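Local coordinates for cytochrome c-552/4 domain-containing protein (Ignicoccus hospitalis KIN4/I, PDB 4QO5) that is of unknown function but carries eight c-type hemes and a calcium ion and, as a membrane-associated multiheme cytochrome, probably serves in electron transfer, at residues A[438-443]-A[506-511]; A[443-448]-A[464-469]. All blocks are in the same frame, centred on the assembly; numbering follows the deposited sequence.

Contact 1: A[438-443]-A[506-511]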
ATOM      1  N   THR A 438      -0.979 -16.434  24.681  1.00 23.38           N
ATOM      2  CA  THR A 438      -2.124 -17.188  25.177  1.00 24.34           C
ATOM      3  C   THR A 438      -2.054 -17.350  26.702  1.00 27.50           C
ATOM      4  O   THR A 438      -3.071 -17.244  27.399  1.00 27.21           O
ATOM      5  CB  THR A 438      -2.244 -18.569  24.488  1.00 23.73           C
ATOM      6  OG1 THR A 438      -2.401 -18.378  23.071  1.00 26.92           O
ATOM      7  CG2 THR A 438      -3.433 -19.337  25.035  1.00 29.72           C
ATOM      8  N   VAL A 439      -0.855 -17.593  27.220  1.00 25.67           N
ATOM      9  CA  VAL A 439      -0.678 -17.713  28.666  1.00 24.94           C
ATOM     10  C   VAL A 439      -0.891 -16.361  29.355  1.00 24.86           C
ATOM     11  O   VAL A 439      -1.433 -16.301  30.460  1.00 28.43           O
ATOM     12  CB  VAL A 439       0.702 -18.319  29.033  1.00 33.36           C
ATOM     13  CG1 VAL A 439       0.951 -18.253  30.537  1.00 32.62           C
ATOM     14  CG2 VAL A 439       0.768 -19.765  28.560  1.00 33.18           C
ATOM     15  N   LEU A 440      -0.448 -15.282  28.715  1.00 26.50           N
ATOM     16  CA  LEU A 440      -0.723 -13.940  29.230  1.00 27.24           C
ATOM     17  C   LEU A 440      -2.237 -13.685  29.291  1.00 29.39           C
ATOM     18  O   LEU A 440      -2.736 -13.082  30.237  1.00 28.62           O
ATOM     19  CB  LEU A 440      -0.034 -12.862  28.387  1.00 24.05           C
ATOM     20  CG  LEU A 440       1.498 -12.867  28.450  1.00 26.81           C
ATOM     21  CD1 LEU A 440       2.095 -11.939  27.417  1.00 26.42           C
ATOM     22  CD2 LEU A 440       1.974 -12.488  29.845  1.00 32.31           C
ATOM     23  N   LEU A 441      -2.967 -14.157  28.289  1.00 27.12           N
ATOM     24  CA  LEU A 441      -4.421 -14.017  28.325  1.00 30.10           C
ATOM     25  C   LEU A 441      -5.041 -14.806  29.485  1.00 29.47           C
ATOM     26  O   LEU A 441      -5.957 -14.316  30.148  1.00 28.50           O
ATOM     27  CB  LEU A 441      -5.060 -14.420  27.001  1.00 29.52           C
ATOM     28  CG  LEU A 441      -6.573 -14.154  26.964  1.00 35.46           C
ATOM     29  CD1 LEU A 441      -6.895 -12.704  27.337  1.00 38.04           C
ATOM     30  CD2 LEU A 441      -7.118 -14.468  25.608  1.00 40.56           C
ATOM     31  N   LEU A 442      -4.547 -16.017  29.731  1.00 32.09           N
ATOM     32  CA  LEU A 442      -5.013 -16.793  30.880  1.00 30.05           C
ATOM     33  C   LEU A 442      -4.746 -16.045  32.189  1.00 31.91           C
ATOM     34  O   LEU A 442      -5.537 -16.114  33.123  1.00 30.69           O
ATOM     35  CB  LEU A 442      -4.364 -18.180  30.915  1.00 31.28           C
ATOM     36  CG  LEU A 442      -4.773 -19.153  29.809  1.00 35.38           C
ATOM     37  CD1 LEU A 442      -3.956 -20.442  29.897  1.00 37.75           C
ATOM     38  CD2 LEU A 442      -6.259 -19.462  29.874  1.00 33.65           C
ATOM     39  N   LYS A 443      -3.634 -15.319  32.252  1.00 28.42           N
ATOM     40  CA  LYS A 443      -3.344 -14.492  33.421  1.00 32.74           C
ATOM     41  C   LYS A 443      -4.328 -13.326  33.538  1.00 29.66           C
ATOM     42  O   LYS A 443      -4.739 -12.953  34.634  1.00 32.55           O
ATOM     43  CB  LYS A 443      -1.908 -13.958  33.371  1.00 34.61           C
ATOM     44  CG  LYS A 443      -0.850 -15.032  33.537  1.00 43.29           C
ATOM     45  CD  LYS A 443       0.555 -14.442  33.660  1.00 48.60           C
ATOM     46  CE  LYS A 443       1.559 -15.523  34.065  1.00 55.77           C
ATOM     47  NZ  LYS A 443       2.971 -15.140  33.774  1.00 58.89           N
ATOM     48  N   GLU A 506       4.806  -7.461  25.010  1.00 28.17           N
ATOM     49  CA  GLU A 506       5.103  -6.480  26.041  1.00 28.79           C
ATOM     50  C   GLU A 506       3.913  -5.578  26.339  1.00 24.94           C
ATOM     51  O   GLU A 506       3.720  -5.155  27.470  1.00 26.40           O
ATOM     52  CB  GLU A 506       6.325  -5.655  25.653  1.00 29.62           C
ATOM     53  CG  GLU A 506       7.588  -6.485  25.586  1.00 29.97           C
ATOM     54  CD  GLU A 506       7.896  -7.185  26.899  1.00 36.38           C
ATOM     55  OE1 GLU A 506       7.591  -6.611  27.972  1.00 38.10           O
ATOM     56  OE2 GLU A 506       8.447  -8.308  26.863  1.00 39.37           O
ATOM     57  N   HIS A 507       3.109  -5.294  25.327  1.00 26.60           N
ATOM     58  CA  HIS A 507       1.903  -4.495  25.545  1.00 29.10           C
ATOM     59  C   HIS A 507       0.964  -5.222  26.508  1.00 29.95           C
ATOM     60  O   HIS A 507       0.493  -4.636  27.491  1.00 29.35           O
ATOM     61  CB  HIS A 507       1.273  -4.100  24.207  1.00 24.14           C
ATOM     62  CG  HIS A 507       0.100  -3.173  24.321  1.00 28.31           C
ATOM     63  ND1 HIS A 507       0.030  -2.190  25.289  1.00 41.18           N
ATOM     64  CD2 HIS A 507      -0.898  -2.904  23.451  1.00 34.62           C
ATOM     65  CE1 HIS A 507      -1.057  -1.465  25.095  1.00 37.98           C
ATOM     66  NE2 HIS A 507      -1.629  -1.862  23.980  1.00 34.58           N
ATOM     67  N   MET A 508       0.749  -6.513  26.274  1.00 24.90           N
ATOM     68  CA  MET A 508      -0.040  -7.308  27.212  1.00 21.05           C
ATOM     69  C   MET A 508       0.558  -7.333  28.620  1.00 24.02           C
ATOM     70  O   MET A 508      -0.166  -7.195  29.609  1.00 26.48           O
ATOM     71  CB  MET A 508      -0.244  -8.728  26.681  1.00 26.58           C
ATOM     72  CG  MET A 508      -0.932  -8.769  25.323  1.00 27.93           C
ATOM     73  SD  MET A 508      -1.225 -10.472  24.807  1.00 29.10           S
ATOM     74  CE  MET A 508      -2.449 -10.997  26.010  1.00 32.18           C
ATOM     75  N   LYS A 509       1.878  -7.480  28.712  1.00 25.55           N
ATOM     76  CA  LYS A 509       2.537  -7.500  30.013  1.00 28.06           C
ATOM     77  C   LYS A 509       2.382  -6.177  30.763  1.00 30.23           C
ATOM     78  O   LYS A 509       2.180  -6.161  31.979  1.00 30.33           O
ATOM     79  CB  LYS A 509       4.014  -7.881  29.865  1.00 27.10           C
ATOM     80  CG  LYS A 509       4.208  -9.359  29.580  1.00 30.25           C
ATOM     81  CD  LYS A 509       5.601  -9.672  29.047  1.00 37.60           C
ATOM     82  CE  LYS A 509       6.675  -9.361  30.054  1.00 47.95           C
ATOM     83  NZ  LYS A 509       7.994  -9.890  29.583  1.00 54.91           N
ATOM     84  N   THR A 510       2.471  -5.067  30.038  1.00 26.48           N
ATOM     85  CA  THR A 510       2.299  -3.754  30.647  1.00 28.57           C
ATOM     86  C   THR A 510       0.883  -3.563  31.214  1.00 32.03           C
ATOM     87  O   THR A 510       0.715  -3.089  32.346  1.00 28.80           O
ATOM     88  CB  THR A 510       2.661  -2.628  29.655  1.00 27.41           C
ATOM     89  OG1 THR A 510       4.082  -2.634  29.443  1.00 28.22           O
ATOM     90  CG2 THR A 510       2.253  -1.282  30.207  1.00 28.00           C
ATOM     91  N   LEU A 511      -0.128  -3.963  30.447  1.00 30.53           N
ATOM     92  CA  LEU A 511      -1.509  -3.898  30.926  1.00 30.92           C
ATOM     93  C   LEU A 511      -1.716  -4.725  32.201  1.00 30.89           C
ATOM     94  O   LEU A 511      -2.347  -4.267  33.152  1.00 30.88           O
ATOM     95  CB  LEU A 511      -2.485  -4.333  29.833  1.00 32.12           C
ATOM     96  CG  LEU A 511      -2.656  -3.318  28.699  1.00 38.44           C
ATOM     97  CD1 LEU A 511      -3.503  -3.896  27.579  1.00 40.96           C
ATOM     98  CD2 LEU A 511      -3.266  -2.031  29.228  1.00 37.63           C
TER

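Contact 2: A[443-448]-A[464-469]. With CA (calcium ion), chain J.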
ATOM      1  N   LYS A 443      -3.634 -15.319  32.252  1.00 28.42           N
ATOM      2  CA  LYS A 443      -3.344 -14.492  33.421  1.00 32.74           C
ATOM      3  C   LYS A 443      -4.328 -13.326  33.538  1.00 29.66           C
ATOM      4  O   LYS A 443      -4.739 -12.953  34.634  1.00 32.55           O
ATOM      5  CB  LYS A 443      -1.908 -13.958  33.371  1.00 34.61           C
ATOM      6  CG  LYS A 443      -0.850 -15.032  33.537  1.00 43.29           C
ATOM      7  CD  LYS A 443       0.555 -14.442  33.660  1.00 48.60           C
ATOM      8  CE  LYS A 443       1.559 -15.523  34.065  1.00 55.77           C
ATOM      9  NZ  LYS A 443       2.971 -15.140  33.774  1.00 58.89           N
ATOM     10  N   ALA A 444      -4.696 -12.747  32.403  1.00 28.25           N
ATOM     11  CA  ALA A 444      -5.664 -11.650  32.386  1.00 32.20           C
ATOM     12  C   ALA A 444      -7.025 -12.118  32.896  1.00 34.22           C
ATOM     13  O   ALA A 444      -7.704 -11.405  33.633  1.00 33.96           O
ATOM     14  CB  ALA A 444      -5.795 -11.082  30.984  1.00 26.71           C
ATOM     15  N   TRP A 445      -7.423 -13.322  32.499  1.00 27.90           N
ATOM     16  CA  TRP A 445      -8.697 -13.860  32.945  1.00 29.88           C
ATOM     17  C   TRP A 445      -8.630 -14.229  34.426  1.00 34.09           C
ATOM     18  O   TRP A 445      -9.573 -13.995  35.174  1.00 39.09           O
ATOM     19  CB  TRP A 445      -9.086 -15.081  32.117  1.00 31.98           C
ATOM     20  CG  TRP A 445      -9.529 -14.770  30.728  1.00 32.27           C
ATOM     21  CD1 TRP A 445     -10.107 -13.609  30.279  1.00 30.34           C
ATOM     22  CD2 TRP A 445      -9.436 -15.637  29.596  1.00 30.99           C
ATOM     23  NE1 TRP A 445     -10.372 -13.708  28.934  1.00 32.18           N
ATOM     24  CE2 TRP A 445      -9.975 -14.948  28.493  1.00 28.32           C
ATOM     25  CE3 TRP A 445      -8.954 -16.939  29.410  1.00 31.20           C
ATOM     26  CZ2 TRP A 445     -10.034 -15.509  27.217  1.00 32.06           C
ATOM     27  CZ3 TRP A 445      -9.019 -17.498  28.142  1.00 32.34           C
ATOM     28  CH2 TRP A 445      -9.548 -16.783  27.063  1.00 34.83           C
ATOM     29  N   GLN A 446      -7.498 -14.788  34.839  1.00 32.50           N
ATOM     30  CA  GLN A 446      -7.291 -15.185  36.230  1.00 34.28           C
ATOM     31  C   GLN A 446      -7.315 -14.004  37.197  1.00 40.22           C
ATOM     32  O   GLN A 446      -7.777 -14.134  38.330  1.00 42.63           O
ATOM     33  CB  GLN A 446      -5.957 -15.922  36.371  1.00 37.28           C
ATOM     34  CG  GLN A 446      -5.778 -16.629  37.702  1.00 41.86           C
ATOM     35  CD  GLN A 446      -6.542 -17.935  37.777  1.00 46.27           C
ATOM     36  OE1 GLN A 446      -6.440 -18.784  36.888  1.00 46.84           O
ATOM     37  NE2 GLN A 446      -7.305 -18.111  38.848  1.00 49.57           N
ATOM     38  N   SER A 447      -6.808 -12.859  36.754  1.00 38.79           N
ATOM     39  CA  SER A 447      -6.652 -11.703  37.630  1.00 43.42           C
ATOM     40  C   SER A 447      -7.861 -10.778  37.582  1.00 41.52           C
ATOM     41  O   SER A 447      -7.968  -9.844  38.374  1.00 41.30           O
ATOM     42  CB  SER A 447      -5.386 -10.920  37.271  1.00 42.82           C
ATOM     43  OG  SER A 447      -5.574 -10.162  36.088  1.00 46.25           O
ATOM     44  N   GLY A 448      -8.762 -11.033  36.644  1.00 38.94           N
ATOM     45  CA  GLY A 448      -9.980 -10.253  36.540  1.00 35.26           C
ATOM     46  C   GLY A 448      -9.857  -9.023  35.658  1.00 38.09           C
ATOM     47  O   GLY A 448     -10.757  -8.194  35.622  1.00 41.32           O
ATOM     48  N   TYR A 464     -10.374  -5.422  25.166  1.00 25.82           N
ATOM     49  CA  TYR A 464      -9.145  -4.917  24.556  1.00 23.68           C
ATOM     50  C   TYR A 464      -7.948  -5.864  24.672  1.00 26.42           C
ATOM     51  O   TYR A 464      -7.304  -6.160  23.671  1.00 23.42           O
ATOM     52  CB  TYR A 464      -8.797  -3.525  25.102  1.00 27.11           C
ATOM     53  CG  TYR A 464      -7.596  -2.904  24.428  1.00 26.55           C
ATOM     54  CD1 TYR A 464      -7.636  -2.556  23.083  1.00 28.85           C
ATOM     55  CD2 TYR A 464      -6.416  -2.683  25.127  1.00 31.05           C
ATOM     56  CE1 TYR A 464      -6.539  -1.998  22.456  1.00 29.83           C
ATOM     57  CE2 TYR A 464      -5.312  -2.125  24.505  1.00 30.90           C
ATOM     58  CZ  TYR A 464      -5.384  -1.784  23.167  1.00 33.35           C
ATOM     59  OH  TYR A 464      -4.304  -1.215  22.532  1.00 33.21           O
ATOM     60  N   ILE A 465      -7.643  -6.343  25.872  1.00 23.36           N
ATOM     61  CA  ILE A 465      -6.507  -7.262  26.014  1.00 28.81           C
ATOM     62  C   ILE A 465      -6.728  -8.571  25.242  1.00 28.92           C
ATOM     63  O   ILE A 465      -5.773  -9.195  24.775  1.00 25.84           O
ATOM     64  CB  ILE A 465      -6.139  -7.549  27.496  1.00 29.46           C
ATOM     65  CG1 ILE A 465      -4.741  -8.189  27.571  1.00 36.27           C
ATOM     66  CG2 ILE A 465      -7.196  -8.417  28.167  1.00 29.96           C
ATOM     67  CD1 ILE A 465      -4.102  -8.163  28.934  1.00 33.97           C
ATOM     68  N   GLU A 466      -7.990  -8.972  25.080  1.00 24.19           N
ATOM     69  CA  GLU A 466      -8.306 -10.172  24.311  1.00 24.10           C
ATOM     70  C   GLU A 466      -8.040  -9.921  22.823  1.00 24.63           C
ATOM     71  O   GLU A 466      -7.562 -10.796  22.102  1.00 24.90           O
ATOM     72  CB  GLU A 466      -9.759 -10.602  24.569  1.00 27.31           C
ATOM     73  CG  GLU A 466      -9.979 -11.079  26.009  1.00 29.40           C
ATOM     74  CD  GLU A 466     -11.430 -11.059  26.470  1.00 27.06           C
ATOM     75  OE1 GLU A 466     -12.291 -10.479  25.773  1.00 27.04           O
ATOM     76  OE2 GLU A 466     -11.700 -11.619  27.553  1.00 30.26           O
ATOM     77  N   LYS A 467      -8.312  -8.705  22.366  1.00 24.08           N
ATOM     78  CA  LYS A 467      -8.041  -8.369  20.973  1.00 22.84           C
ATOM     79  C   LYS A 467      -6.535  -8.276  20.703  1.00 25.92           C
ATOM     80  O   LYS A 467      -6.077  -8.558  19.594  1.00 26.08           O
ATOM     81  CB  LYS A 467      -8.773  -7.079  20.579  1.00 25.22           C
ATOM     82  CG  LYS A 467     -10.315  -7.266  20.506  1.00 23.65           C
ATOM     83  CD  LYS A 467     -11.004  -5.912  20.408  1.00 30.21           C
ATOM     84  CE  LYS A 467     -12.468  -5.975  20.824  1.00 30.60           C
ATOM     85  NZ  LYS A 467     -13.250  -6.880  19.945  1.00 34.33           N
ATOM     86  N   LEU A 468      -5.770  -7.879  21.712  1.00 22.91           N
ATOM     87  CA  LEU A 468      -4.314  -7.887  21.590  1.00 22.46           C
ATOM     88  C   LEU A 468      -3.829  -9.319  21.398  1.00 24.53           C
ATOM     89  O   LEU A 468      -2.958  -9.586  20.576  1.00 24.34           O
ATOM     90  CB  LEU A 468      -3.661  -7.260  22.822  1.00 24.08           C
ATOM     91  CG  LEU A 468      -3.903  -5.758  23.002  1.00 29.40           C
ATOM     92  CD1 LEU A 468      -3.163  -5.257  24.237  1.00 28.12           C
ATOM     93  CD2 LEU A 468      -3.449  -4.998  21.764  1.00 30.40           C
ATOM     94  N   TRP A 469      -4.411 -10.248  22.147  1.00 25.41           N
ATOM     95  CA  TRP A 469      -4.072 -11.651  21.982  1.00 24.96           C
ATOM     96  C   TRP A 469      -4.422 -12.128  20.568  1.00 26.27           C
ATOM     97  O   TRP A 469      -3.605 -12.763  19.906  1.00 23.85           O
ATOM     98  CB  TRP A 469      -4.780 -12.477  23.042  1.00 24.49           C
ATOM     99  CG  TRP A 469      -4.820 -13.958  22.762  1.00 24.41           C
ATOM    100  CD1 TRP A 469      -3.758 -14.844  22.792  1.00 21.95           C
ATOM    101  CD2 TRP A 469      -5.979 -14.728  22.436  1.00 20.60           C
ATOM    102  NE1 TRP A 469      -4.208 -16.113  22.491  1.00 23.49           N
ATOM    103  CE2 TRP A 469      -5.562 -16.068  22.272  1.00 24.19           C
ATOM    104  CE3 TRP A 469      -7.339 -14.415  22.264  1.00 23.07           C
ATOM    105  CZ2 TRP A 469      -6.458 -17.099  21.953  1.00 29.57           C
ATOM    106  CZ3 TRP A 469      -8.222 -15.435  21.948  1.00 28.09           C
ATOM    107  CH2 TRP A 469      -7.774 -16.765  21.798  1.00 27.82           C
TER
HETATM  108 CA    CA J 609     -14.019 -11.131  27.477  1.00 30.08          CA
HETATM  109  O   HOH W   1     -16.261 -10.779  28.179  1.00 30.41           O

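Contact 1: A[438-443]-A[506-511]
Leu440 and Met508 lie level with each other, their CA atoms 7.0 Å apart, where two helical segments run nearly parallel, their axes inclined by 15°. Met508 does most of the reaching. Its unbranched chain bends at the last torsion (chi3 67°), which turns the methyl CE onto Leu440 CB at 3.9 Å; the same methyl lies beside the backbone of Leu441 and, more distantly, CE of Met508 lies 4.4 Å from Leu441 CB. In return Leu440 sends its branched end across the gap, CD1 settling 4.0 Å from Met508 CB. Flexible methionine and forked leucine suit an axis separation of 10.2 Å, each long enough to meet the other midway. The two helices, 413-447 and 498-520, are the first and third of an up-down-up three-helix bundle near the C-terminus, with helix 464-485 packing against Leu441. At the partly exposed margin, Lys509 lays its CG 3.9 Å from Leu440 CD2, then bends to bring NZ within 3.2 Å of Glu506 OE2, a salt bridge one turn back on the carboxylate's syn side. With an alanine in place of Lys509, the methyls of Leu440 would probably lose the methylene they lean on, and Glu506 its charged mate.

Contact 2: A[443-448]-A[464-469]
Trp445, near the end of helix 413-447, donates its indole N-H to Glu466, a calcium ligand in the first turn of helix 464-485. From Glu466 the CB sets out toward segment 443-448, and the extended chain (chi2 160°) carries the carboxylate out to the ion. CG passes 4.0 Å from Trp445 NE1, and CD lies in the plane of the indole, at its edge. Both oxygens grip the calcium: OE1 of Glu466 sits 2.5 Å from the ion, and OE2 of Glu466 2.4 Å from it. OE2 has a second task, accepting the indole N-H of Trp445 NE1 at 2.8 Å in an almost straight bond (171°). The N-H comes in on the anti side of OE2, away from the ion, which lets both partners be held at once; the ring stands 68° from the carboxylate plane. Tryptophan suits this place because its rigid ring delivers one well-aimed N-H, which, with the two-oxygen grip on the ion, probably holds the carboxylate in one rotation.

A water and Asp462, Glu463 and the carbonyls of His451 and Thr459 complete seven-fold coordination, and the ion's charge probably offsets the crowding of three acidic side chains. Beside this polar cluster, Ala444 CB meets Ile465 CD1 at 3.9 Å, the small methyl letting the branched side chain lie close. Gly448 ends the first helix; a CB would run into the carbonyl oxygen of Ser447, so the positive phi calls for glycine.

The calcium thus ties the loop 448-463 at the turn between helices 413-447 and 464-485, an antiparallel helical hairpin. Helix 498-520 lies against it, with Trp515 bonding to the carbonyl of Ser447 and His507 and Leu511 touching Leu468, while His507 of a neighbouring subunit stacks on Tyr464.

Contacts 1 and 2 lie with their centres about 6 Å apart, both largely buried and both using helix 413-447. They divide the work by chemistry. Contact 1 joins that helix to helix 498-520 through aliphatic packing, with charge only at its partly exposed margin; contact 2 joins it to helix 464-485 with one apolar pair beside a calcium-bound carboxylate, close to the helix ends where the connecting loop can supply ligands. The chain closes contact 2 within the longer stretch that contact 1 brings together. Side chains also link them directly: Thr438 OG1 and Trp469 NE1 are 3.0 Å apart, a probable hydrogen bond, and Leu441 packs on Trp469.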